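Local coordinates for Glyco_hydro_cc domain-containing protein (PDB 6UBC) that binds oligosaccharides and belongs to subgroup VII of glycoside hydrolase family 128, a family that cleaves beta-1,3-glucans, at residues Ser237-Leu242 with Pro266-Gly271; Gly305-Ser310 with Trp336-Leu341; Tyr223-Thr228 with Met241-Gly246; Pro365-Glu370 with Val406-Tyr411; Ser257-Leu262 with Ser296-Trp301. One frame throughout, in Å; residues are numbered along the deposited sequence.

Interaction 1: residues Ser237-Leu242 with Pro266-Gly271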
# COMPACT_ATOMS: atom_id res chain seq x y z
N SER A 237 6.25 -5.85 -11.35
CA SER A 237 7.46 -5.54 -10.54
C SER A 237 7.24 -5.92 -9.06
O SER A 237 6.24 -5.46 -8.46
CB SER A 237 7.79 -4.10 -10.67
OG SER A 237 8.00 -3.77 -12.04
N ALA A 238 8.16 -6.69 -8.48
CA ALA A 238 8.27 -6.88 -7.02
C ALA A 238 8.54 -5.55 -6.37
O ALA A 238 9.49 -4.84 -6.79
CB ALA A 238 9.38 -7.84 -6.69
N VAL A 239 7.81 -5.23 -5.30
CA VAL A 239 8.04 -3.99 -4.53
C VAL A 239 8.56 -4.40 -3.17
O VAL A 239 7.97 -5.27 -2.51
CB VAL A 239 6.71 -3.23 -4.43
CG1 VAL A 239 6.80 -2.08 -3.46
CG2 VAL A 239 6.24 -2.79 -5.81
N ASN A 240 9.67 -3.81 -2.74
CA ASN A 240 10.29 -4.11 -1.44
C ASN A 240 9.61 -3.28 -0.36
O ASN A 240 8.94 -2.25 -0.64
CB ASN A 240 11.81 -3.86 -1.46
CG ASN A 240 12.55 -4.69 -2.47
OD1 ASN A 240 12.58 -4.32 -3.64
ND2 ASN A 240 13.11 -5.83 -2.08
N MET A 241 9.76 -3.69 0.88
CA MET A 241 9.09 -2.98 1.99
C MET A 241 9.86 -3.13 3.29
O MET A 241 10.47 -4.18 3.50
CB MET A 241 7.68 -3.53 2.21
CG MET A 241 6.96 -2.93 3.36
SD MET A 241 5.16 -3.12 3.17
CE MET A 241 4.62 -2.38 4.72
N LEU A 242 9.88 -2.05 4.07
CA LEU A 242 10.29 -2.11 5.50
C LEU A 242 9.05 -1.91 6.36
O LEU A 242 8.57 -0.76 6.49
CB LEU A 242 11.40 -1.10 5.81
CG LEU A 242 11.89 -1.15 7.25
CD1 LEU A 242 12.28 -2.57 7.66
CD2 LEU A 242 13.01 -0.17 7.51
N PRO A 266 16.36 -1.95 -4.65
CA PRO A 266 14.96 -2.06 -5.06
C PRO A 266 14.58 -1.07 -6.17
O PRO A 266 15.17 0.03 -6.23
CB PRO A 266 14.26 -1.62 -3.76
CG PRO A 266 15.16 -2.08 -2.71
CD PRO A 266 16.54 -1.68 -3.23
N GLN A 267 13.64 -1.43 -7.04
CA GLN A 267 12.93 -0.41 -7.88
C GLN A 267 12.01 0.46 -7.01
O GLN A 267 12.02 1.66 -7.21
CB GLN A 267 12.12 -1.03 -9.00
CG GLN A 267 12.95 -1.49 -10.21
CD GLN A 267 12.00 -1.74 -11.37
OE1 GLN A 267 11.93 -0.95 -12.30
NE2 GLN A 267 11.14 -2.74 -11.22
N TYR A 268 11.32 -0.13 -6.03
CA TYR A 268 10.32 0.55 -5.16
C TYR A 268 10.49 0.09 -3.71
O TYR A 268 10.66 -1.11 -3.45
CB TYR A 268 8.90 0.15 -5.58
CG TYR A 268 8.61 0.35 -7.05
CD1 TYR A 268 8.19 1.58 -7.53
CD2 TYR A 268 8.90 -0.63 -7.98
CE1 TYR A 268 7.99 1.80 -8.89
CE2 TYR A 268 8.67 -0.44 -9.33
CZ TYR A 268 8.23 0.79 -9.80
OH TYR A 268 8.06 0.96 -11.16
N ILE A 269 10.35 1.03 -2.76
CA ILE A 269 10.35 0.69 -1.32
C ILE A 269 9.12 1.29 -0.69
O ILE A 269 8.98 2.55 -0.76
CB ILE A 269 11.59 1.22 -0.64
CG1 ILE A 269 12.87 0.62 -1.22
CG2 ILE A 269 11.48 0.91 0.83
CD1 ILE A 269 14.11 1.43 -0.91
N ILE A 270 8.24 0.45 -0.16
CA ILE A 270 7.13 0.92 0.71
C ILE A 270 7.62 1.05 2.15
O ILE A 270 8.27 0.13 2.69
CB ILE A 270 5.94 -0.01 0.58
CG1 ILE A 270 5.41 0.01 -0.85
CG2 ILE A 270 4.88 0.33 1.67
CD1 ILE A 270 4.33 -1.03 -1.10
N GLY A 271 7.31 2.17 2.79
CA GLY A 271 7.61 2.48 4.19
C GLY A 271 6.65 1.80 5.16
O GLY A 271 5.79 0.98 4.77
O HOH W 1 11.39 -3.14 -5.81
O HOH W 2 11.06 -4.64 -9.06
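The Tyr268 ring meets the 237-242 segment at one edge, where Ala238 O lies near the ring plane, 4.4 Å from CD2. Val239 CG2 and Ser237 CB come to the same ring obliquely. Trp367 meets the ring from another part of the barrel, and the phenol OH is bonded to Ser196 O. Asn240 crosses Pro266 at about a right angle, with OD1 3.2 Å from Pro266 CB. Its CG is anti to the carbonyl carbon (chi1 -60°), which places the amide beside the backbone N, near the proline. Asn240 ND2 turns to Ala227 O.

The backbones form a parallel pair, the two strands of a beta-alpha-beta unit joined through helix 250-260, as in a (beta/alpha)8 barrel. Ile270 N donates to Asn240 O at 2.8 Å, and Asn240 N donates to Tyr268 O. Leu242 N donates to Ile270 O at 3.0 Å.

Met241 and Ile270 project to the same face of the sheet, and their side chains cross obliquely. Met241 SD lies 3.8 Å from Ile270 CG2, while CE reaches on to Gly271 O. The Val239 and Ile270 side chains cross at about a right angle, with Val239 CG1 3.6 Å from Ile270 CD1. Near the start of the strands a water accepts from Tyr268 N and lies 2.7 Å from both Ala238 O and Asn240 OD1. A second water joins Ala238 O to Gln267 NE2.

Interaction 2: residues Gly305-Ser310 with Trp336-Leu341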
# COMPACT_ATOMS: atom_id res chain seq x y z
N GLY A 305 18.59 4.88 -7.10
CA GLY A 305 17.48 4.80 -8.05
C GLY A 305 16.16 4.33 -7.44
O GLY A 305 15.14 4.35 -8.19
N SER A 306 16.13 3.96 -6.16
CA SER A 306 14.88 3.39 -5.56
C SER A 306 13.85 4.51 -5.47
O SER A 306 14.22 5.66 -5.11
CB SER A 306 15.15 2.76 -4.23
OG SER A 306 16.08 1.70 -4.38
N ILE A 307 12.61 4.21 -5.87
CA ILE A 307 11.45 5.11 -5.62
C ILE A 307 10.97 4.91 -4.17
O ILE A 307 10.69 3.72 -3.80
CB ILE A 307 10.35 4.87 -6.66
CG1 ILE A 307 10.76 5.32 -8.05
CG2 ILE A 307 9.08 5.55 -6.27
CD1 ILE A 307 9.95 4.68 -9.14
N LEU A 308 10.84 5.99 -3.39
CA LEU A 308 10.47 5.92 -1.96
C LEU A 308 8.99 6.21 -1.77
O LEU A 308 8.49 7.27 -2.17
CB LEU A 308 11.27 6.87 -1.12
CG LEU A 308 12.78 6.70 -1.26
CD1 LEU A 308 13.44 7.53 -0.19
CD2 LEU A 308 13.18 5.23 -1.15
N ILE A 309 8.29 5.24 -1.20
CA ILE A 309 6.85 5.36 -0.88
C ILE A 309 6.74 5.55 0.64
O ILE A 309 7.33 4.80 1.40
CB ILE A 309 6.11 4.14 -1.42
CG1 ILE A 309 6.24 4.14 -2.95
CG2 ILE A 309 4.68 4.10 -0.98
CD1 ILE A 309 6.80 2.83 -3.49
N SER A 310 5.94 6.50 1.07
CA SER A 310 5.88 6.95 2.49
C SER A 310 5.32 5.82 3.36
O SER A 310 4.73 4.86 2.85
CB SER A 310 5.02 8.18 2.62
OG SER A 310 3.64 7.91 2.64
N TRP A 336 9.78 11.52 0.83
CA TRP A 336 9.31 10.43 -0.03
C TRP A 336 9.00 10.97 -1.43
O TRP A 336 8.79 12.22 -1.57
CB TRP A 336 8.11 9.75 0.59
CG TRP A 336 6.92 10.63 0.83
CD1 TRP A 336 5.91 10.87 -0.05
CD2 TRP A 336 6.54 11.24 2.06
NE1 TRP A 336 4.96 11.62 0.54
CE2 TRP A 336 5.29 11.84 1.85
CE3 TRP A 336 7.10 11.32 3.33
CZ2 TRP A 336 4.65 12.55 2.84
CZ3 TRP A 336 6.46 12.04 4.31
CH2 TRP A 336 5.25 12.67 4.05
N ASP A 337 8.91 10.05 -2.39
CA ASP A 337 8.49 10.39 -3.78
C ASP A 337 6.97 10.27 -3.91
O ASP A 337 6.36 11.05 -4.65
CB ASP A 337 9.21 9.48 -4.76
CG ASP A 337 10.69 9.59 -4.69
OD1 ASP A 337 11.15 10.69 -4.85
OD2 ASP A 337 11.36 8.59 -4.52
N ILE A 338 6.41 9.25 -3.25
CA ILE A 338 5.00 8.79 -3.41
C ILE A 338 4.33 8.68 -2.04
O ILE A 338 4.90 8.05 -1.16
CB ILE A 338 4.94 7.49 -4.23
CG1 ILE A 338 5.41 7.74 -5.67
CG2 ILE A 338 3.56 6.87 -4.17
CD1 ILE A 338 5.55 6.50 -6.45
N THR A 339 3.18 9.34 -1.89
CA THR A 339 2.40 9.37 -0.63
C THR A 339 1.59 8.07 -0.63
O THR A 339 0.91 7.75 -1.60
CB THR A 339 1.50 10.60 -0.51
OG1 THR A 339 2.31 11.76 -0.75
CG2 THR A 339 0.88 10.68 0.87
N ASN A 340 1.71 7.35 0.48
CA ASN A 340 1.13 6.01 0.68
C ASN A 340 -0.18 6.14 1.41
O ASN A 340 -0.14 6.61 2.59
CB ASN A 340 2.11 5.18 1.52
CG ASN A 340 1.71 3.73 1.72
OD1 ASN A 340 0.60 3.35 1.39
ND2 ASN A 340 2.63 2.94 2.30
N LEU A 341 -1.28 5.65 0.84
CA LEU A 341 -2.59 5.64 1.52
C LEU A 341 -3.03 4.20 1.79
O LEU A 341 -2.83 3.30 0.92
CB LEU A 341 -3.65 6.32 0.64
CG LEU A 341 -3.75 7.84 0.77
CD1 LEU A 341 -2.43 8.51 0.48
CD2 LEU A 341 -4.88 8.39 -0.14
O HOH W 3 13.52 8.28 -6.33
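Ser306 O and Asp337 OD2 share a water that donates to both. Ile307 follows with its CG2 branch, which lies 3.7 Å from Ile338 CD1. Leu308 is held at both its backbone N and its O. The N donates to Asp337 OD2 at 2.9 Å in an almost straight bond (178°), using the anti lone pair of that oxygen. The other oxygen, OD1, forms a salt bridge with Lys302. Leu308 O takes two donors, Asp337 N at 2.8 Å and Ile338 N at 3.1 Å.

Ile309 lies beside Ile338 and points the same way, with CG1 3.8 Å from Ile338 CB. Its CG2 branch touches Asn340 CB. Ser310 N then donates to Ile338 O. Ser310 CB sits over a face of the Trp336 indole, 3.6 Å from the five-ring centroid, a CH-pi contact. With chi1 at 80°, OG turns to accept from Asn340 N. Asn340 ND2 donates to Ser310 O at 2.9 Å, and that oxygen lies in the amide plane. Asn340 OD1 goes to Thr369.

A single backbone bridge, Ile309 with Ile338, links these neighbouring strands. Side-chain and loop bonds extend the join, closing this part of the (beta/alpha)8 barrel wall.

Interaction 3: residues Tyr223-Thr228 with Met241-Gly246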
# COMPACT_ATOMS: atom_id res chain seq x y z
N TYR A 223 3.45 -6.80 -3.64
CA TYR A 223 4.26 -6.84 -2.40
C TYR A 223 3.52 -7.71 -1.40
O TYR A 223 2.27 -7.91 -1.56
CB TYR A 223 4.47 -5.43 -1.88
CG TYR A 223 3.32 -4.83 -1.09
CD1 TYR A 223 2.12 -4.45 -1.70
CD2 TYR A 223 3.44 -4.57 0.26
CE1 TYR A 223 1.08 -3.89 -0.98
CE2 TYR A 223 2.44 -3.93 0.97
CZ TYR A 223 1.23 -3.62 0.37
OH TYR A 223 0.21 -3.02 1.07
N ASP A 224 4.24 -8.12 -0.36
CA ASP A 224 3.71 -9.11 0.61
C ASP A 224 4.12 -8.75 2.05
O ASP A 224 4.14 -9.66 2.90
CB ASP A 224 4.10 -10.53 0.21
CG ASP A 224 5.59 -10.80 0.40
OD1 ASP A 224 6.34 -9.87 0.72
OD2 ASP A 224 5.97 -11.97 0.22
N TRP A 225 4.50 -7.50 2.25
CA TRP A 225 4.90 -6.90 3.55
C TRP A 225 6.29 -7.36 3.97
O TRP A 225 6.80 -6.79 4.94
CB TRP A 225 3.87 -7.16 4.65
CG TRP A 225 2.52 -6.58 4.35
CD1 TRP A 225 2.18 -5.28 4.44
CD2 TRP A 225 1.36 -7.27 3.87
NE1 TRP A 225 0.87 -5.09 4.10
CE2 TRP A 225 0.34 -6.29 3.73
CE3 TRP A 225 1.06 -8.60 3.59
CZ2 TRP A 225 -0.92 -6.60 3.29
CZ3 TRP A 225 -0.23 -8.92 3.17
CH2 TRP A 225 -1.20 -7.92 3.01
N ASN A 226 6.90 -8.30 3.25
CA ASN A 226 8.30 -8.73 3.56
C ASN A 226 9.31 -7.76 2.91
O ASN A 226 8.95 -6.96 1.96
CB ASN A 226 8.53 -10.17 3.11
CG ASN A 226 7.64 -11.14 3.85
OD1 ASN A 226 7.47 -10.98 5.07
ND2 ASN A 226 7.04 -12.09 3.14
N ALA A 227 10.58 -7.88 3.30
CA ALA A 227 11.65 -7.05 2.72
C ALA A 227 11.67 -7.22 1.20
O ALA A 227 11.77 -6.17 0.47
CB ALA A 227 13.00 -7.40 3.38
N THR A 228 11.54 -8.46 0.74
CA THR A 228 11.44 -8.84 -0.67
C THR A 228 10.25 -9.77 -0.80
O THR A 228 10.16 -10.69 0.00
CB THR A 228 12.74 -9.51 -1.16
OG1 THR A 228 13.86 -8.67 -0.88
CG2 THR A 228 12.66 -9.85 -2.63
N MET A 241 9.76 -3.69 0.88
CA MET A 241 9.09 -2.98 1.99
C MET A 241 9.86 -3.13 3.29
O MET A 241 10.47 -4.18 3.50
CB MET A 241 7.68 -3.53 2.21
CG MET A 241 6.96 -2.93 3.36
SD MET A 241 5.16 -3.12 3.17
CE MET A 241 4.62 -2.38 4.72
N LEU A 242 9.88 -2.05 4.07
CA LEU A 242 10.29 -2.11 5.50
C LEU A 242 9.05 -1.91 6.36
O LEU A 242 8.57 -0.76 6.49
CB LEU A 242 11.40 -1.10 5.81
CG LEU A 242 11.89 -1.15 7.25
CD1 LEU A 242 12.28 -2.57 7.66
CD2 LEU A 242 13.01 -0.17 7.51
N TRP A 243 8.56 -3.00 6.96
CA TRP A 243 7.27 -2.99 7.68
C TRP A 243 7.35 -2.13 8.94
O TRP A 243 6.43 -1.30 9.22
CB TRP A 243 6.89 -4.44 8.01
CG TRP A 243 5.56 -4.65 8.65
CD1 TRP A 243 4.38 -4.93 8.06
CD2 TRP A 243 5.28 -4.57 10.07
NE1 TRP A 243 3.39 -5.10 9.00
CE2 TRP A 243 3.92 -4.87 10.24
CE3 TRP A 243 6.07 -4.33 11.19
CZ2 TRP A 243 3.32 -4.94 11.49
CZ3 TRP A 243 5.48 -4.41 12.44
CH2 TRP A 243 4.12 -4.68 12.57
N GLY A 244 8.45 -2.27 9.67
CA GLY A 244 8.58 -1.61 10.97
C GLY A 244 10.00 -1.54 11.49
O GLY A 244 10.98 -1.55 10.70
N ALA A 245 10.05 -1.25 12.78
CA ALA A 245 11.27 -0.87 13.52
C ALA A 245 11.90 -2.14 14.08
O ALA A 245 13.00 -2.07 14.61
CB ALA A 245 10.92 0.12 14.62
N GLY A 246 11.19 -3.26 13.98
CA GLY A 246 11.77 -4.58 14.31
C GLY A 246 11.55 -5.02 15.76
O GLY A 246 12.34 -5.86 16.18
O HOH W 4 9.27 -5.56 5.63
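Met241 and the rings of Tyr223 and Trp225 form a Met-aromatic cluster, where the loops that follow strands 221-223 and 237-241 of the barrel come together. The sulfur lies at the edge of the Tyr223 ring, near its plane, with SD 3.6 Å from CE2. It approaches the Trp225 five-membered ring obliquely, 4.8 Å from its centroid. The extended chain of Met241 runs alongside Trp225 and carries CE to the indole edge, 3.8 Å from CD1. Trp243 adds a looser apolar contact, its CD1 4.1 Å from Trp225 CB.

Both aromatic polar ends are held by the strand across the barrel. Tyr223 OH bonds Thr369 O, and Trp225 NE1 donates to Glu370 OE2. Trp243 itself makes a cation-pi contact with Arg255.

Among the hydrogen bonds, Met241 N donates to Ala227 O at 3.2 Å, from above the carbonyl plane. Ala227 CA in turn points its hydrogen at Met241 O, 3.2 Å away, so the two residues hold each other twice. Within the first loop, Asp224 OD1 accepts from Asn226 N in an Asx turn. The bond comes from above the carboxylate plane. The turn spans Trp225.

One water completes the junction: it donates to Trp225 O and Met241 O, both at 2.8 Å, and accepts from Trp243 N.

Interaction 4: residues Pro365-Glu370 with Val406-Tyr411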
# COMPACT_ATOMS: atom_id res chain seq x y z
N PRO A 365 2.32 12.34 -6.04
CA PRO A 365 1.58 11.20 -6.54
C PRO A 365 1.32 10.22 -5.40
O PRO A 365 2.14 10.12 -4.49
CB PRO A 365 2.47 10.56 -7.62
CG PRO A 365 3.50 11.61 -7.97
CD PRO A 365 3.57 12.59 -6.81
N ILE A 366 0.23 9.47 -5.55
CA ILE A 366 -0.29 8.57 -4.48
C ILE A 366 -0.21 7.11 -4.92
O ILE A 366 -0.54 6.79 -6.09
CB ILE A 366 -1.71 8.98 -4.11
CG1 ILE A 366 -1.64 10.23 -3.22
CG2 ILE A 366 -2.50 7.85 -3.44
CD1 ILE A 366 -2.93 10.98 -3.13
N TRP A 367 0.13 6.25 -3.98
CA TRP A 367 -0.08 4.80 -4.11
C TRP A 367 -1.06 4.41 -3.02
O TRP A 367 -0.84 4.76 -1.85
CB TRP A 367 1.22 4.00 -4.00
CG TRP A 367 2.05 3.88 -5.23
CD1 TRP A 367 2.07 4.67 -6.33
CD2 TRP A 367 2.96 2.82 -5.46
NE1 TRP A 367 2.97 4.22 -7.23
CE2 TRP A 367 3.54 3.06 -6.73
CE3 TRP A 367 3.36 1.70 -4.73
CZ2 TRP A 367 4.55 2.26 -7.25
CZ3 TRP A 367 4.33 0.86 -5.26
CH2 TRP A 367 4.91 1.14 -6.52
N VAL A 368 -2.13 3.76 -3.39
CA VAL A 368 -3.06 3.14 -2.39
C VAL A 368 -2.53 1.73 -2.18
O VAL A 368 -2.92 0.81 -2.94
CB VAL A 368 -4.53 3.21 -2.82
CG1 VAL A 368 -5.47 2.65 -1.76
CG2 VAL A 368 -4.96 4.64 -3.09
N THR A 369 -1.78 1.50 -1.12
CA THR A 369 -1.09 0.19 -0.97
C THR A 369 -2.06 -0.84 -0.35
O THR A 369 -1.77 -2.02 -0.46
CB THR A 369 0.22 0.28 -0.20
OG1 THR A 369 -0.10 0.74 1.12
CG2 THR A 369 1.24 1.16 -0.91
N GLU A 370 -3.16 -0.40 0.27
CA GLU A 370 -4.19 -1.32 0.81
C GLU A 370 -5.52 -0.60 0.66
O GLU A 370 -5.61 0.56 1.12
CB GLU A 370 -3.98 -1.64 2.29
CG GLU A 370 -2.76 -2.45 2.59
CD GLU A 370 -2.44 -2.69 4.04
OE1 GLU A 370 -3.32 -2.40 4.92
OE2 GLU A 370 -1.28 -3.14 4.32
N VAL A 406 -3.73 9.20 -8.53
CA VAL A 406 -3.44 7.82 -8.01
C VAL A 406 -2.60 7.11 -9.07
O VAL A 406 -3.11 6.84 -10.18
CB VAL A 406 -4.74 7.08 -7.70
CG1 VAL A 406 -4.46 5.61 -7.37
CG2 VAL A 406 -5.48 7.79 -6.55
N GLN A 407 -1.35 6.81 -8.76
CA GLN A 407 -0.47 6.14 -9.77
C GLN A 407 -0.44 4.62 -9.59
O GLN A 407 0.06 3.95 -10.47
CB GLN A 407 0.98 6.62 -9.71
CG GLN A 407 1.09 8.11 -9.75
CD GLN A 407 1.08 8.47 -11.18
OE1 GLN A 407 2.07 8.19 -11.87
NE2 GLN A 407 -0.04 9.05 -11.57
N ALA A 408 -0.96 4.09 -8.49
CA ALA A 408 -1.02 2.63 -8.26
C ALA A 408 -2.02 2.36 -7.13
O ALA A 408 -2.16 3.24 -6.24
CB ALA A 408 0.38 2.10 -7.95
N TYR A 409 -2.60 1.16 -7.12
CA TYR A 409 -3.48 0.71 -6.01
C TYR A 409 -3.40 -0.81 -5.92
O TYR A 409 -3.10 -1.55 -6.91
CB TYR A 409 -4.90 1.20 -6.27
CG TYR A 409 -5.46 0.71 -7.57
CD1 TYR A 409 -6.10 -0.53 -7.67
CD2 TYR A 409 -5.39 1.46 -8.74
CE1 TYR A 409 -6.61 -1.01 -8.86
CE2 TYR A 409 -5.92 1.00 -9.94
CZ TYR A 409 -6.53 -0.25 -10.01
OH TYR A 409 -7.08 -0.73 -11.16
N ALA A 410 -3.67 -1.28 -4.71
CA ALA A 410 -3.68 -2.72 -4.37
C ALA A 410 -4.82 -3.06 -3.43
O ALA A 410 -4.93 -2.49 -2.30
CB ALA A 410 -2.34 -3.10 -3.77
N TYR A 411 -5.53 -4.11 -3.82
CA TYR A 411 -6.50 -4.81 -2.96
C TYR A 411 -5.85 -5.29 -1.67
O TYR A 411 -4.80 -5.99 -1.70
CB TYR A 411 -7.09 -5.92 -3.79
CG TYR A 411 -8.32 -6.59 -3.24
CD1 TYR A 411 -8.24 -7.49 -2.18
CD2 TYR A 411 -9.55 -6.33 -3.77
CE1 TYR A 411 -9.36 -8.15 -1.73
CE2 TYR A 411 -10.69 -6.99 -3.35
CZ TYR A 411 -10.60 -7.88 -2.30
OH TYR A 411 -11.72 -8.54 -1.88
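Strands 366-370 and 406-411 run parallel, with their axes 4.6 Å apart and only 3° between their directions. Gln407 N donates to Ile366 O at 2.8 Å. Val368 N donates to Ala408 O, and Ala410 N donates to Val368 O at 2.8 Å. Ile366 pairs with Val406 but Val368 pairs with Tyr409, so the second strand has one extra residue between these bridges. This is a beta bulge around Gln407 and Ala408. It leaves Ala408 N buried without a partner.

The pair belongs to the parallel wall of the (beta/alpha)8 barrel, with strand 339-345 flanking 366-375 and strand 204-207 flanking 406-411. Ala408 CB stands over a face of the Trp367 indole, 3.4 Å from the five-ring centroid and almost on the ring normal. This is a close CH-pi contact. Gln407 CB lies at the edge of the same ring, 4.0 Å from NE1, and that nitrogen bonds Tyr197 O. Gln407 CG, anti to the carbonyl carbon (chi1 -52°), meets Pro365 CB at 3.5 Å. The chain bends beyond it.

On the other sheet face, Val368 CB packs on Tyr409 CB at 4.0 Å. Ile366 CG2 meets Val406 CG2 more loosely. The Tyr409 ring leads away from Val368 toward helices 386-402 and 431-441, and its OH bonds Glu401.

Interaction 5: residues Ser257-Leu262 with Ser296-Trp301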
# COMPACT_ATOMS: atom_id res chain seq x y z
N SER A 257 15.65 -7.22 9.61
CA SER A 257 16.96 -7.86 9.40
C SER A 257 17.12 -8.20 7.91
O SER A 257 18.20 -7.88 7.31
CB SER A 257 17.10 -9.00 10.38
OG SER A 257 18.20 -9.73 9.97
N ALA A 258 16.06 -8.66 7.24
CA ALA A 258 16.14 -8.97 5.79
C ALA A 258 16.38 -7.66 5.00
O ALA A 258 17.07 -7.67 3.94
CB ALA A 258 14.90 -9.72 5.33
N PHE A 259 15.70 -6.60 5.42
CA PHE A 259 15.79 -5.30 4.71
C PHE A 259 17.24 -4.80 4.78
O PHE A 259 17.76 -4.35 3.81
CB PHE A 259 14.83 -4.27 5.30
CG PHE A 259 14.66 -3.10 4.36
CD1 PHE A 259 13.72 -3.14 3.34
CD2 PHE A 259 15.52 -2.02 4.41
CE1 PHE A 259 13.61 -2.13 2.41
CE2 PHE A 259 15.36 -0.97 3.51
CZ PHE A 259 14.42 -1.05 2.50
N LYS A 260 17.81 -4.84 5.96
CA LYS A 260 19.22 -4.40 6.15
C LYS A 260 20.17 -5.28 5.32
O LYS A 260 21.18 -4.72 4.93
CB LYS A 260 19.57 -4.38 7.63
CG LYS A 260 18.77 -3.41 8.46
CD LYS A 260 19.32 -3.25 9.84
CE LYS A 260 19.88 -1.85 10.05
NZ LYS A 260 21.13 -1.86 10.85
N ALA A 261 19.85 -6.54 4.96
CA ALA A 261 20.76 -7.41 4.16
C ALA A 261 20.57 -7.21 2.66
O ALA A 261 21.22 -7.93 1.90
CB ALA A 261 20.58 -8.88 4.53
N LEU A 262 19.70 -6.32 2.21
CA LEU A 262 19.57 -6.11 0.76
C LEU A 262 20.95 -5.66 0.26
O LEU A 262 21.64 -4.91 0.99
CB LEU A 262 18.46 -5.08 0.48
CG LEU A 262 17.05 -5.58 0.85
CD1 LEU A 262 16.03 -4.45 0.68
CD2 LEU A 262 16.66 -6.78 0.05
N SER A 296 17.99 6.59 7.96
CA SER A 296 19.21 5.76 8.05
C SER A 296 19.13 4.54 7.16
O SER A 296 20.18 4.09 6.72
CB SER A 296 19.46 5.34 9.45
OG SER A 296 18.53 4.36 9.87
N THR A 297 17.96 3.98 6.92
CA THR A 297 17.77 2.60 6.40
C THR A 297 17.01 2.55 5.07
O THR A 297 17.39 1.77 4.23
CB THR A 297 17.13 1.75 7.50
OG1 THR A 297 17.96 1.84 8.64
CG2 THR A 297 16.97 0.29 7.16
N ILE A 298 16.00 3.43 4.87
CA ILE A 298 15.23 3.52 3.61
C ILE A 298 15.87 4.55 2.67
O ILE A 298 16.22 4.18 1.50
CB ILE A 298 13.76 3.85 3.94
CG1 ILE A 298 13.05 2.66 4.59
CG2 ILE A 298 13.05 4.26 2.66
CD1 ILE A 298 11.66 3.00 5.16
N ALA A 299 16.03 5.78 3.12
CA ALA A 299 16.53 6.92 2.29
C ALA A 299 17.81 6.61 1.51
O ALA A 299 17.91 7.04 0.35
CB ALA A 299 16.69 8.13 3.14
N PRO A 300 18.83 5.91 2.05
CA PRO A 300 20.05 5.68 1.28
C PRO A 300 19.81 5.07 -0.11
O PRO A 300 20.61 5.30 -1.01
CB PRO A 300 20.87 4.76 2.20
CG PRO A 300 20.42 5.11 3.59
CD PRO A 300 18.92 5.32 3.40
N TRP A 301 18.75 4.27 -0.28
CA TRP A 301 18.48 3.59 -1.57
C TRP A 301 18.07 4.60 -2.64
O TRP A 301 18.21 4.28 -3.84
CB TRP A 301 17.44 2.50 -1.40
CG TRP A 301 17.98 1.31 -0.66
CD1 TRP A 301 17.61 0.88 0.58
CD2 TRP A 301 18.95 0.39 -1.14
NE1 TRP A 301 18.33 -0.24 0.92
CE2 TRP A 301 19.13 -0.58 -0.13
CE3 TRP A 301 19.70 0.30 -2.32
CZ2 TRP A 301 20.06 -1.60 -0.24
CZ3 TRP A 301 20.59 -0.74 -2.46
CH2 TRP A 301 20.74 -1.69 -1.44
O HOH W 5 18.95 -2.14 3.11
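The end of helix 250-260 lies against the end of helix 287-298 with the backbones well apart: Lys260 CA and Thr297 CA are 7.2 Å from each other. No direct hydrogen bond crosses, so side chains and one water make the contact. These are two consecutive helices of the outer layer of the (beta/alpha)8 barrel. Each packs over strand 268-270, where Ile269 touches Phe259, Ile298 and Trp301.

Phe259 is the central wedge. Its CG is anti to the backbone N (chi1 -165°), which directs the ring toward helix 287-298. Thr297 O lies at the ring edge, in its plane, 3.5 Å from CE2. The Thr297 methyl CG2 also approaches the ring, 3.9 Å from CD2. The threonine OG1 is turned to its neighbour Ser296 OG instead. Ile298 CG1 approaches obliquely and more loosely. One ring face carries CD1 of Leu262, two residues past the helix end.

Trp301 and Phe259 slide past each other in opposite directions. Their planes are almost perpendicular, at 89°, and the centroids of the Phe259 ring and the Trp301 five-membered ring are 5.7 Å apart. The far rim of the indole reaches Leu262, with CZ2 3.9 Å from both CB and O of that residue. Leu262 O lies in the indole plane. The Lys260 chain, exposed, lightly touches Thr297.

A water in the plane of the indole accepts from Trp301 NE1 at 3.0 Å and donates to Phe259 O at 2.6 Å.

Interactions 1, 2 and 4 lie in the buried barrel wall. Interaction 1 joins interaction 2 through strands 268-270 and 307-309, and interaction 2 joins interaction 4 through strands 339-345 and 366-375. Interaction 4 sits closest to the chain centre and rests on backbone bonds and apolar packing. Interactions 1 and 2 add waters and polar side chains. Interaction 3 shares Met241 and Leu242 with interaction 1. It carries strand 237-241 on into a loop that meets the loop after strand 221-223, with sulfur-aromatic chemistry in place of a ladder. Interaction 5 is the outermost, about 18 Å from the chain centre to its own centre. It pairs two helices that pack on Ile269 of interaction 1, and is only partly buried.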